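Local coordinates for extracellular ligand-binding receptor (Rhodopseudomonas palustris, PDB 4F06), which binds p-hydroxybenzoic acid and probably delivers such lignin-derived aromatic acids to an ABC transporter as its solute-binding protein, at residues A[200-205]-A[209-214]; A[234-239]-A[255-260]; A[265-270]-A[283-288]; A[341-346]-A[352-357]. All blocks are in the same frame, centred on the assembly; numbering follows the deposited sequence.

Contact 1: residues A[200-205]-A[209-214]. With PHB (p-hydroxybenzoic acid), chain B.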
loop_
_atom_site.group_PDB
_atom_site.type_symbol
_atom_site.label_atom_id
_atom_site.label_comp_id
_atom_site.label_asym_id
_atom_site.label_seq_id
_atom_site.Cartn_x
_atom_site.Cartn_y
_atom_site.Cartn_z
ATOM N N THR A 200 7.127 -13.662 -0.852
ATOM C CA THR A 200 5.928 -13.593 -0.038
ATOM C C THR A 200 5.256 -12.240 -0.037
ATOM O O THR A 200 5.879 -11.174 -0.162
ATOM C CB THR A 200 6.249 -14.058 1.415
ATOM O OG1 THR A 200 5.040 -14.248 2.164
ATOM C CG2 THR A 200 7.073 -13.030 2.120
ATOM N N PHE A 201 3.936 -12.312 0.119
ATOM C CA PHE A 201 3.102 -11.191 0.499
ATOM C C PHE A 201 2.079 -11.661 1.541
ATOM O O PHE A 201 1.452 -12.722 1.338
ATOM C CB PHE A 201 2.271 -10.653 -0.691
ATOM C CG PHE A 201 1.095 -9.810 -0.239
ATOM C CD1 PHE A 201 1.249 -8.486 0.213
ATOM C CD2 PHE A 201 -0.193 -10.383 -0.200
ATOM C CE1 PHE A 201 0.194 -7.754 0.697
ATOM C CE2 PHE A 201 -1.265 -9.636 0.286
ATOM C CZ PHE A 201 -1.085 -8.332 0.736
ATOM N N LEU A 202 1.924 -10.873 2.607
ATOM C CA LEU A 202 0.763 -10.947 3.493
ATOM C C LEU A 202 0.438 -9.478 3.779
ATOM O O LEU A 202 1.313 -8.617 3.699
ATOM C CB LEU A 202 1.072 -11.682 4.808
ATOM C CG LEU A 202 1.808 -13.027 4.713
ATOM C CD1 LEU A 202 3.319 -12.847 4.702
ATOM C CD2 LEU A 202 1.407 -13.892 5.884
ATOM N N PRO A 203 -0.795 -9.141 4.177
ATOM C CA PRO A 203 -1.118 -7.732 4.485
ATOM C C PRO A 203 -0.305 -7.295 5.701
ATOM O O PRO A 203 -0.140 -8.044 6.699
ATOM C CB PRO A 203 -2.622 -7.774 4.819
ATOM C CG PRO A 203 -2.880 -9.217 5.200
ATOM C CD PRO A 203 -1.948 -10.045 4.319
ATOM N N ALA A 204 0.225 -6.075 5.623
ATOM C CA ALA A 204 1.062 -5.566 6.726
ATOM C C ALA A 204 0.264 -5.544 8.012
ATOM O O ALA A 204 -0.889 -5.125 8.074
ATOM C CB ALA A 204 1.545 -4.195 6.370
ATOM N N GLY A 205 0.880 -6.052 9.080
ATOM C CA GLY A 205 0.228 -6.224 10.378
ATOM C C GLY A 205 0.672 -7.517 11.005
ATOM O O GLY A 205 1.740 -8.049 10.665
ATOM N N LEU A 209 4.373 -9.967 10.624
ATOM C CA LEU A 209 5.274 -10.162 11.742
ATOM C C LEU A 209 5.437 -11.669 12.040
ATOM O O LEU A 209 6.545 -12.177 12.283
ATOM C CB LEU A 209 4.747 -9.427 12.980
ATOM C CG LEU A 209 5.762 -9.443 14.160
ATOM C CD1 LEU A 209 7.050 -8.713 13.789
ATOM C CD2 LEU A 209 5.186 -8.757 15.378
ATOM N N GLY A 210 4.316 -12.382 12.055
ATOM C CA GLY A 210 4.367 -13.837 12.311
ATOM C C GLY A 210 5.132 -14.590 11.280
ATOM O O GLY A 210 5.915 -15.475 11.610
ATOM N N PHE A 211 4.928 -14.253 10.010
ATOM C CA PHE A 211 5.608 -14.978 8.939
ATOM C C PHE A 211 7.124 -14.753 9.049
ATOM O O PHE A 211 7.881 -15.708 8.993
ATOM C CB PHE A 211 5.071 -14.512 7.560
ATOM C CG PHE A 211 5.661 -15.277 6.408
ATOM C CD1 PHE A 211 6.904 -14.941 5.881
ATOM C CD2 PHE A 211 4.946 -16.339 5.840
ATOM C CE1 PHE A 211 7.411 -15.704 4.815
ATOM C CE2 PHE A 211 5.431 -17.048 4.758
ATOM C CZ PHE A 211 6.686 -16.731 4.242
ATOM N N VAL A 212 7.556 -13.516 9.225
ATOM C CA VAL A 212 9.006 -13.248 9.255
ATOM C C VAL A 212 9.648 -13.923 10.476
ATOM O O VAL A 212 10.739 -14.494 10.378
ATOM C CB VAL A 212 9.288 -11.745 9.190
ATOM C CG1 VAL A 212 10.775 -11.442 9.436
ATOM C CG2 VAL A 212 8.866 -11.223 7.810
ATOM N N LYS A 213 8.984 -13.807 11.637
ATOM C CA LYS A 213 9.555 -14.433 12.818
ATOM C C LYS A 213 9.660 -15.938 12.636
ATOM O O LYS A 213 10.639 -16.533 13.071
ATOM C CB LYS A 213 8.716 -14.079 14.028
ATOM C CG LYS A 213 8.985 -12.681 14.539
ATOM C CD LYS A 213 8.137 -12.377 15.764
ATOM C CE LYS A 213 8.552 -11.092 16.492
ATOM N NZ LYS A 213 9.807 -11.244 17.304
ATOM N N ALA A 214 8.683 -16.593 12.004
ATOM C CA ALA A 214 8.765 -18.031 11.762
ATOM C C ALA A 214 9.873 -18.379 10.781
ATOM O O ALA A 214 10.522 -19.422 10.929
ATOM C CB ALA A 214 7.430 -18.543 11.259
HETATM C "C1'" PHB B . -5.138 -5.249 0.443
HETATM O "O1'" PHB B . -5.265 -4.881 -0.733
HETATM O "O2'" PHB B . -6.045 -5.903 1.063
HETATM C C1 PHB B . -3.841 -4.959 1.129
HETATM C C2 PHB B . -2.664 -4.782 0.376
HETATM C C3 PHB B . -1.462 -4.566 1.005
HETATM C C4 PHB B . -1.386 -4.557 2.382
HETATM C C5 PHB B . -2.526 -4.738 3.138
HETATM C C6 PHB B . -3.757 -4.954 2.530
HETATM O O4 PHB B . -0.223 -4.400 3.045
#
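Gly-205 O receives the backbone N-H of Leu-209 at 3.3 Å, and the hydroxyl of Thr-208 binds the same oxygen. This is the first turn of helix 206-217, with Gly-205 as N-cap; at the backbone angles of this glycine a CB would press against the carbonyl oxygen of Ala-204. One turn into the helix, Phe-211 reaches back to the strand with CG anti to its backbone N (chi1 -176°), which carries the ring beneath Thr-200. Thr-200 OG1 lies over one ring face, toward the rim, 3.6 Å from Phe-211 CZ; its hydroxyl is also hydrogen-bonded to Ala-145 O on strand 141-147. Leu-202 crosses the Phe-211 side chain at about a right angle, CD1 resting 3.7 Å from Phe-211 CB. The opposite side of the loop serves the ligand. Ala-204 N-H points almost straight (176°) at O4 of p-hydroxybenzoic acid, 3.1 Å away, while Pro-203 CB packs 3.5 Å from ligand atom C5 and the edge of the Phe-201 ring faces ligand C3. Pocket residues are thus supplied by the end of strand 197-201 and the loop leaving it, within the beta-alpha-beta unit 197-201, 206-217, 226-230 of the periplasmic binding protein fold.

Contact 2: residues A[234-239]-A[255-260]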
loop_
_atom_site.group_PDB
_atom_site.type_symbol
_atom_site.label_atom_id
_atom_site.label_comp_id
_atom_site.label_asym_id
_atom_site.label_seq_id
_atom_site.Cartn_x
_atom_site.Cartn_y
_atom_site.Cartn_z
ATOM N N VAL A 234 7.696 -5.859 5.577
ATOM C CA VAL A 234 8.760 -5.286 6.392
ATOM C C VAL A 234 8.498 -3.814 6.674
ATOM O O VAL A 234 9.391 -2.992 6.699
ATOM C CB VAL A 234 10.147 -5.510 5.788
ATOM C CG1 VAL A 234 10.558 -6.976 5.908
ATOM C CG2 VAL A 234 10.184 -5.053 4.335
ATOM N N THR A 235 7.258 -3.470 6.978
ATOM C CA THR A 235 6.944 -2.083 7.310
ATOM C C THR A 235 7.757 -1.595 8.493
ATOM O O THR A 235 8.043 -2.326 9.450
ATOM C CB THR A 235 5.462 -1.799 7.502
ATOM O OG1 THR A 235 4.960 -2.551 8.592
ATOM C CG2 THR A 235 4.681 -2.126 6.220
ATOM N N GLU A 236 8.156 -0.315 8.429
ATOM C CA GLU A 236 9.138 0.224 9.351
ATOM C C GLU A 236 8.787 0.015 10.821
ATOM O O GLU A 236 9.683 -0.304 11.609
ATOM C CB GLU A 236 9.465 1.685 9.004
ATOM C CG GLU A 236 10.360 1.806 7.771
ATOM C CD GLU A 236 9.589 1.829 6.459
ATOM O OE1 GLU A 236 8.321 1.606 6.413
ATOM O OE2 GLU A 236 10.256 2.066 5.441
ATOM N N PRO A 237 7.515 0.258 11.229
ATOM C CA PRO A 237 7.256 0.106 12.680
ATOM C C PRO A 237 7.425 -1.300 13.206
ATOM O O PRO A 237 7.589 -1.472 14.415
ATOM C CB PRO A 237 5.808 0.579 12.826
ATOM C CG PRO A 237 5.667 1.546 11.652
ATOM C CD PRO A 237 6.387 0.870 10.521
ATOM N N ASP A 238 7.448 -2.300 12.331
ATOM C CA ASP A 238 7.719 -3.675 12.800
ATOM C C ASP A 238 9.174 -4.053 12.721
ATOM O O ASP A 238 9.538 -5.091 13.260
ATOM C CB ASP A 238 6.826 -4.695 12.117
ATOM C CG ASP A 238 5.543 -4.983 12.909
ATOM O OD1 ASP A 238 5.489 -4.754 14.150
ATOM O OD2 ASP A 238 4.592 -5.506 12.309
ATOM N N LEU A 239 10.030 -3.231 12.110
ATOM C CA LEU A 239 11.460 -3.608 12.025
ATOM C C LEU A 239 12.051 -3.836 13.434
ATOM O O LEU A 239 12.742 -4.826 13.628
ATOM C CB LEU A 239 12.269 -2.606 11.197
ATOM C CG LEU A 239 11.913 -2.625 9.689
ATOM C CD1 LEU A 239 12.774 -1.579 8.991
ATOM C CD2 LEU A 239 12.127 -3.995 9.050
ATOM N N TYR A 255 7.595 3.009 -1.319
ATOM C CA TYR A 255 7.905 4.003 -0.298
ATOM C C TYR A 255 8.744 3.385 0.795
ATOM O O TYR A 255 8.406 2.312 1.314
ATOM C CB TYR A 255 6.625 4.635 0.325
ATOM C CG TYR A 255 6.970 5.701 1.364
ATOM C CD1 TYR A 255 7.613 6.882 0.971
ATOM C CD2 TYR A 255 6.743 5.502 2.738
ATOM C CE1 TYR A 255 7.980 7.849 1.903
ATOM C CE2 TYR A 255 7.088 6.503 3.666
ATOM C CZ TYR A 255 7.745 7.637 3.244
ATOM O OH TYR A 255 8.116 8.583 4.181
ATOM N N ALA A 256 9.765 4.133 1.223
ATOM C CA ALA A 256 10.519 3.849 2.453
ATOM C C ALA A 256 10.597 5.121 3.279
ATOM O O ALA A 256 10.833 6.198 2.723
ATOM C CB ALA A 256 11.942 3.334 2.166
ATOM N N VAL A 257 10.443 4.999 4.591
ATOM C CA VAL A 257 10.566 6.157 5.480
ATOM C C VAL A 257 11.964 6.771 5.315
ATOM O O VAL A 257 12.136 7.992 5.435
ATOM C CB VAL A 257 10.306 5.749 6.929
ATOM C CG1 VAL A 257 10.588 6.892 7.897
ATOM C CG2 VAL A 257 8.866 5.269 7.056
ATOM N N SER A 258 12.951 5.939 4.988
ATOM C CA SER A 258 14.335 6.396 4.792
ATOM C C SER A 258 14.561 7.060 3.430
ATOM O O SER A 258 15.697 7.484 3.128
ATOM C CB SER A 258 15.274 5.217 4.885
ATOM O OG SER A 258 15.101 4.378 3.753
ATOM N N HIS A 259 13.533 7.202 2.581
ATOM C CA HIS A 259 13.785 7.747 1.239
ATOM C C HIS A 259 14.537 9.069 1.310
ATOM O O HIS A 259 14.092 10.011 2.007
ATOM C CB HIS A 259 12.456 7.915 0.466
ATOM C CG HIS A 259 12.658 8.381 -0.941
ATOM N ND1 HIS A 259 13.300 7.613 -1.878
ATOM C CD2 HIS A 259 12.277 9.556 -1.567
ATOM C CE1 HIS A 259 13.322 8.277 -3.047
ATOM N NE2 HIS A 259 12.698 9.463 -2.870
ATOM N N ASP A 260 15.619 9.191 0.535
ATOM C CA ASP A 260 16.488 10.372 0.652
ATOM C C ASP A 260 16.100 11.386 -0.409
ATOM O O ASP A 260 16.583 11.327 -1.562
ATOM C CB ASP A 260 17.924 9.893 0.487
ATOM C CG ASP A 260 18.927 10.982 0.795
ATOM O OD1 ASP A 260 18.559 12.192 0.904
ATOM O OD2 ASP A 260 20.149 10.640 0.790
HETATM O O HOH W 1 12.978 2.814 5.829
HETATM O O HOH W 2 7.091 1.387 3.772
#
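Glu-236 and Val-257 run alongside each other head to tail, so that the glutamate chain lies along the valine and its carboxylate ends at the valine's own backbone. Methyl CG2 of Val-257 packs 3.6 Å from Glu-236 CD, close to CG and OE1 as well. A bend at chi2 (86°) turns the carboxylate back to the amide of Val-257. That N-H bonds Glu-236 OE2 at 3.1 Å, fairly straight but from above the carboxylate plane, 64° out of it. On the way OE2 also passes 3.5 Å from Ala-256 CA. The contact joins two loops that follow neighbouring parallel strands, 226-230 and 250-253, of one lobe of the periplasmic binding protein fold: the short 3-10 segment 236-238 meets the type I turn from Ala-256 to His-259. Two waters widen the grip. One donates to Glu-236 OE2 at 2.8 Å and accepts the N-H of Ser-258; the other donates both to Glu-236 OE1, at 2.9 Å, and to Tyr-255 O. An alanine in place of Glu-236 would probably leave the Val-257 amide without its acceptor, strip both waters of a partner and uncover the CG2 methyl. Further out, the Ser-258 hydroxyl is hydrogen-bonded to Asn-354 O on strand 351-363, and the side chain of Tyr-255 packs on Phe-267 of helix 262-273.

Contact 3: residues A[265-270]-A[283-288]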
loop_
_atom_site.group_PDB
_atom_site.type_symbol
_atom_site.label_atom_id
_atom_site.label_comp_id
_atom_site.label_asym_id
_atom_site.label_seq_id
_atom_site.Cartn_x
_atom_site.Cartn_y
_atom_site.Cartn_z
ATOM N N LYS A 265 12.062 14.468 3.408
ATOM C CA LYS A 265 12.500 15.095 4.666
ATOM C C LYS A 265 11.450 16.094 5.143
ATOM O O LYS A 265 11.135 16.160 6.352
ATOM C CB LYS A 265 13.847 15.763 4.433
ATOM C CG LYS A 265 14.969 14.760 4.200
ATOM C CD LYS A 265 16.261 15.496 3.822
ATOM C CE LYS A 265 17.522 14.654 3.946
ATOM N NZ LYS A 265 17.356 13.577 2.994
ATOM N N ALA A 266 10.863 16.858 4.220
ATOM C CA ALA A 266 9.846 17.812 4.593
ATOM C C ALA A 266 8.583 17.094 5.109
ATOM O O ALA A 266 7.984 17.514 6.084
ATOM C CB ALA A 266 9.515 18.686 3.381
ATOM N N PHE A 267 8.202 16.004 4.456
ATOM C CA PHE A 267 7.030 15.219 4.869
ATOM C C PHE A 267 7.236 14.663 6.263
ATOM O O PHE A 267 6.308 14.733 7.073
ATOM C CB PHE A 267 6.891 14.063 3.863
ATOM C CG PHE A 267 5.822 13.027 4.187
ATOM C CD1 PHE A 267 4.469 13.400 4.373
ATOM C CD2 PHE A 267 6.167 11.675 4.256
ATOM C CE1 PHE A 267 3.499 12.448 4.634
ATOM C CE2 PHE A 267 5.190 10.723 4.491
ATOM C CZ PHE A 267 3.871 11.099 4.709
ATOM N N LEU A 268 8.423 14.120 6.581
ATOM C CA LEU A 268 8.648 13.597 7.926
ATOM C C LEU A 268 8.551 14.721 8.957
ATOM O O LEU A 268 7.989 14.530 10.051
ATOM C CB LEU A 268 10.014 12.915 7.966
ATOM C CG LEU A 268 10.122 11.640 7.097
ATOM C CD1 LEU A 268 11.511 11.041 7.214
ATOM C CD2 LEU A 268 9.051 10.579 7.385
ATOM N N ALA A 269 9.083 15.901 8.642
ATOM C CA ALA A 269 8.951 17.035 9.560
ATOM C C ALA A 269 7.481 17.401 9.775
ATOM O O ALA A 269 7.062 17.725 10.896
ATOM C CB ALA A 269 9.747 18.220 9.015
ATOM N N LEU A 270 6.692 17.374 8.697
ATOM C CA LEU A 270 5.261 17.705 8.795
ATOM C C LEU A 270 4.532 16.641 9.601
ATOM O O LEU A 270 3.616 16.969 10.356
ATOM C CB LEU A 270 4.644 17.846 7.405
ATOM C CG LEU A 270 5.102 19.100 6.646
ATOM C CD1 LEU A 270 4.775 18.983 5.146
ATOM C CD2 LEU A 270 4.464 20.363 7.250
HETATM N N MSE A 283 3.666 3.182 5.114
HETATM C CA MSE A 283 3.309 3.589 3.750
HETATM C C MSE A 283 1.925 4.198 3.628
HETATM O O MSE A 283 1.706 5.021 2.714
HETATM C CB MSE A 283 3.420 2.351 2.822
HETATM C CG MSE A 283 2.253 1.350 2.894
HETATM SE SE MSE A 283 2.026 0.456 4.635
HETATM C CE MSE A 283 0.861 -0.968 4.047
ATOM N N THR A 284 0.962 3.854 4.492
ATOM C CA THR A 284 -0.384 4.435 4.337
ATOM C C THR A 284 -0.375 5.951 4.602
ATOM O O THR A 284 -1.254 6.650 4.107
ATOM C CB THR A 284 -1.406 3.724 5.201
ATOM O OG1 THR A 284 -0.966 3.681 6.566
ATOM C CG2 THR A 284 -1.652 2.286 4.706
ATOM N N SER A 285 0.608 6.470 5.349
ATOM C CA SER A 285 0.688 7.926 5.535
ATOM C C SER A 285 0.982 8.686 4.251
ATOM O O SER A 285 0.393 9.736 4.032
ATOM C CB SER A 285 1.686 8.314 6.650
ATOM O OG SER A 285 3.006 8.054 6.242
ATOM N N VAL A 286 1.888 8.149 3.415
ATOM C CA VAL A 286 2.212 8.869 2.203
ATOM C C VAL A 286 1.047 8.758 1.213
ATOM O O VAL A 286 0.741 9.703 0.477
ATOM C CB VAL A 286 3.565 8.449 1.616
ATOM C CG1 VAL A 286 3.558 7.084 0.913
ATOM C CG2 VAL A 286 4.044 9.543 0.615
ATOM N N ALA A 287 0.374 7.605 1.200
ATOM C CA ALA A 287 -0.800 7.468 0.301
ATOM C C ALA A 287 -1.876 8.461 0.741
ATOM O O ALA A 287 -2.593 8.990 -0.107
ATOM C CB ALA A 287 -1.325 6.050 0.343
ATOM N N ALA A 288 -1.998 8.684 2.048
ATOM C CA ALA A 288 -2.992 9.651 2.550
ATOM C C ALA A 288 -2.601 11.098 2.249
ATOM O O ALA A 288 -3.470 11.902 1.898
ATOM C CB ALA A 288 -3.238 9.424 4.051
#
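Ser-285 and Val-286 together receive the ring of Phe-267, which bridges from helix 262-273 to the first turns of helix 283-301. Ahead of them in the second segment, Met-283 (selenomethionine) takes no part in the contact and touches the bound p-hydroxybenzoic acid, and Thr-284 packs on Asn-24 and Tyr-25 of helix 19-36. Ser-285 then turns toward the aromatic side chain. Its OG lies at the ring edge, near the ring plane, 3.5 Å from Phe-267 CZ; a chi1 of 70° sets this oxygen between the backbone N and the carbonyl carbon, where it is also hydrogen-bonded to Thr-282 O one turn earlier. The hydroxyl set against the ring is therefore satisfied by Thr-282 O rather than by the aromatic side chain. At Val-286 the touch is through the main chain as much as the side chain: its CA lies 3.7 Å from Phe-267 CZ, and its CB is 4.0 Å from Phe-267 CE2, the two side chains crossing at about a right angle. A turn further on, Tyr-289 meets the Phe-267 ring edge-to-face, while Pro-323 packs on the same phenylalanine. Three buried residues thus join these two helices of the periplasmic binding protein fold, near Met-283, which belongs to the aromatic-acid pocket.

Contact 4: residues A[341-346]-A[352-357]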
loop_
_atom_site.group_PDB
_atom_site.type_symbol
_atom_site.label_atom_id
_atom_site.label_comp_id
_atom_site.label_asym_id
_atom_site.label_seq_id
_atom_site.Cartn_x
_atom_site.Cartn_y
_atom_site.Cartn_z
ATOM N N TYR A 341 11.270 0.599 -5.561
ATOM C CA TYR A 341 12.651 0.509 -5.118
ATOM C C TYR A 341 12.924 -0.906 -4.587
ATOM O O TYR A 341 12.069 -1.518 -3.954
ATOM C CB TYR A 341 12.921 1.537 -3.991
ATOM C CG TYR A 341 12.562 2.951 -4.360
ATOM C CD1 TYR A 341 11.266 3.467 -4.130
ATOM C CD2 TYR A 341 13.526 3.797 -4.915
ATOM C CE1 TYR A 341 10.929 4.751 -4.474
ATOM C CE2 TYR A 341 13.197 5.110 -5.205
ATOM C CZ TYR A 341 11.913 5.599 -4.992
ATOM O OH TYR A 341 11.615 6.905 -5.320
ATOM N N LEU A 342 14.141 -1.376 -4.814
ATOM C CA LEU A 342 14.663 -2.540 -4.089
ATOM C C LEU A 342 15.264 -2.023 -2.803
ATOM O O LEU A 342 16.089 -1.093 -2.848
ATOM C CB LEU A 342 15.722 -3.274 -4.925
ATOM C CG LEU A 342 16.436 -4.396 -4.125
ATOM C CD1 LEU A 342 15.483 -5.548 -3.784
ATOM C CD2 LEU A 342 17.653 -4.865 -4.908
ATOM N N ARG A 343 14.891 -2.628 -1.666
ATOM C CA ARG A 343 15.454 -2.244 -0.363
ATOM C C ARG A 343 15.994 -3.477 0.323
ATOM O O ARG A 343 15.614 -4.615 0.019
ATOM C CB ARG A 343 14.384 -1.629 0.554
ATOM C CG ARG A 343 13.534 -0.530 -0.125
ATOM C CD ARG A 343 12.233 -1.057 -0.738
ATOM N NE ARG A 343 11.421 -1.786 0.255
ATOM C CZ ARG A 343 10.692 -1.196 1.210
ATOM N NH1 ARG A 343 10.499 0.135 1.244
ATOM N NH2 ARG A 343 10.160 -1.950 2.172
ATOM N N GLU A 344 16.871 -3.225 1.280
ATOM C CA GLU A 344 17.378 -4.263 2.183
ATOM C C GLU A 344 17.241 -3.753 3.611
ATOM O O GLU A 344 17.542 -2.563 3.874
ATOM C CB GLU A 344 18.874 -4.542 1.875
ATOM C CG GLU A 344 19.488 -5.622 2.745
ATOM C CD GLU A 344 20.957 -5.854 2.383
ATOM O OE1 GLU A 344 21.347 -5.517 1.272
ATOM O OE2 GLU A 344 21.699 -6.360 3.200
ATOM N N VAL A 345 16.849 -4.613 4.545
ATOM C CA VAL A 345 16.826 -4.172 5.956
ATOM C C VAL A 345 18.268 -3.974 6.409
ATOM O O VAL A 345 19.087 -4.905 6.254
ATOM C CB VAL A 345 16.115 -5.220 6.842
ATOM C CG1 VAL A 345 16.166 -4.770 8.294
ATOM C CG2 VAL A 345 14.632 -5.414 6.398
ATOM N N GLU A 346 18.569 -2.779 6.924
ATOM C CA GLU A 346 19.918 -2.414 7.348
ATOM C C GLU A 346 19.813 -1.648 8.651
ATOM O O GLU A 346 18.790 -1.105 8.970
ATOM C CB GLU A 346 20.590 -1.467 6.321
ATOM C CG GLU A 346 20.864 -2.123 4.994
ATOM C CD GLU A 346 21.683 -1.240 4.064
ATOM O OE1 GLU A 346 22.101 -0.096 4.464
ATOM O OE2 GLU A 346 21.923 -1.721 2.929
ATOM N N LEU A 352 17.024 0.344 12.616
ATOM C CA LEU A 352 16.671 -0.526 11.489
ATOM C C LEU A 352 15.789 0.199 10.492
ATOM O O LEU A 352 14.798 0.818 10.876
ATOM C CB LEU A 352 15.976 -1.803 12.001
ATOM C CG LEU A 352 16.882 -2.644 12.895
ATOM C CD1 LEU A 352 16.089 -3.695 13.667
ATOM C CD2 LEU A 352 17.914 -3.351 12.033
ATOM N N ILE A 353 16.194 0.156 9.219
ATOM C CA ILE A 353 15.515 0.824 8.137
ATOM C C ILE A 353 15.425 -0.106 6.928
ATOM O O ILE A 353 16.139 -1.111 6.826
ATOM C CB ILE A 353 16.247 2.125 7.703
ATOM C CG1 ILE A 353 17.599 1.831 7.008
ATOM C CG2 ILE A 353 16.394 3.105 8.876
ATOM C CD1 ILE A 353 18.158 3.038 6.284
ATOM N N ASN A 354 14.550 0.237 5.973
ATOM C CA ASN A 354 14.610 -0.382 4.634
ATOM C C ASN A 354 15.451 0.542 3.772
ATOM O O ASN A 354 14.956 1.593 3.320
ATOM C CB ASN A 354 13.187 -0.548 4.066
ATOM C CG ASN A 354 12.395 -1.588 4.844
ATOM O OD1 ASN A 354 11.300 -1.296 5.388
ATOM N ND2 ASN A 354 12.907 -2.767 4.923
ATOM N N ARG A 355 16.726 0.191 3.564
ATOM C CA ARG A 355 17.598 1.058 2.785
ATOM C C ARG A 355 17.321 0.825 1.302
ATOM O O ARG A 355 17.433 -0.312 0.833
ATOM C CB ARG A 355 19.050 0.691 3.069
ATOM C CG ARG A 355 20.078 1.572 2.307
ATOM C CD ARG A 355 20.291 2.853 3.121
ATOM N NE ARG A 355 21.285 3.763 2.600
ATOM C CZ ARG A 355 22.596 3.705 2.822
ATOM N NH1 ARG A 355 23.378 4.639 2.255
ATOM N NH2 ARG A 355 23.130 2.746 3.594
ATOM N N GLU A 356 16.988 1.874 0.558
ATOM C CA GLU A 356 16.753 1.751 -0.895
ATOM C C GLU A 356 18.091 1.632 -1.608
ATOM O O GLU A 356 18.963 2.523 -1.476
ATOM C CB GLU A 356 15.964 2.956 -1.433
ATOM C CG GLU A 356 14.552 3.016 -0.807
ATOM C CD GLU A 356 13.813 4.287 -1.138
ATOM O OE1 GLU A 356 14.482 5.334 -1.382
ATOM O OE2 GLU A 356 12.562 4.289 -1.108
ATOM N N LEU A 357 18.247 0.552 -2.371
ATOM C CA LEU A 357 19.522 0.215 -3.032
ATOM C C LEU A 357 19.427 0.401 -4.549
ATOM O O LEU A 357 20.444 0.542 -5.214
ATOM C CB LEU A 357 19.879 -1.261 -2.786
ATOM C CG LEU A 357 20.013 -1.695 -1.349
ATOM C CD1 LEU A 357 20.399 -3.157 -1.315
ATOM C CD2 LEU A 357 21.041 -0.863 -0.608
HETATM O O HOH W 3 10.954 2.014 -0.981
#
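Glu-356 lays its carboxylate flat over one face of the Tyr-341 ring, the two planes only 15° apart, with OE2 3.4 Å from Tyr-341 CD1. Its CG stands anti to the carbonyl carbon (chi1 -64°) and the chain runs on extended, which carries the carboxylate there. Beside this stack, Glu-356 CG packs 3.8 Å from Arg-343 CG, and a water accepts from Arg-343 NH1 and donates to Glu-356 OE2, joining charges that do not touch. On the surface carrying Glu-344 and Glu-346, Arg-355 NH2 forms a 3.1 Å salt bridge to Glu-346 OE1, which offers its syn lone pair, although the two planes stand 87° apart. Antiparallel backbone pairing holds these positions: Glu-344 and Arg-355, and Glu-346 and Ile-353, are hydrogen-bonded pairs. Outside the hairpin, His-259 binds Glu-356 OE1, Ser-251 OG takes Arg-343 NE and Arg-324 O is bonded to the Tyr-341 hydroxyl. A serine in place of Tyr-341 would probably uncover one face of the Glu-356 carboxylate and leave Arg-324 O without this partner. With histidine and water both bonded to it, and arginine nearby, the Glu-356 carboxylate is likely to stay ionised although it lies against an aromatic face.

In the fold
Along the chain the four contacts follow in series, none nested in or crossing another. Contact 1 closes the short turn from strand 197-201 into helix 206-217. Contact 2 then spans helix 239-242 and strand 250-253 to bring two loops together, and it touches contact 1 where Ala-204 packs on Thr-235. Contact 3 closes the link between helices 262-273 and 283-301; a salt bridge from Asp-260 to Lys-265 and the Tyr-255 ring join it to contact 2. Contact 4, the late hairpin, reaches the same sheet as contact 1, and the loops of contact 2 pack on it. Contact 2 therefore touches all three others, while contacts 3 and 4 remain separate.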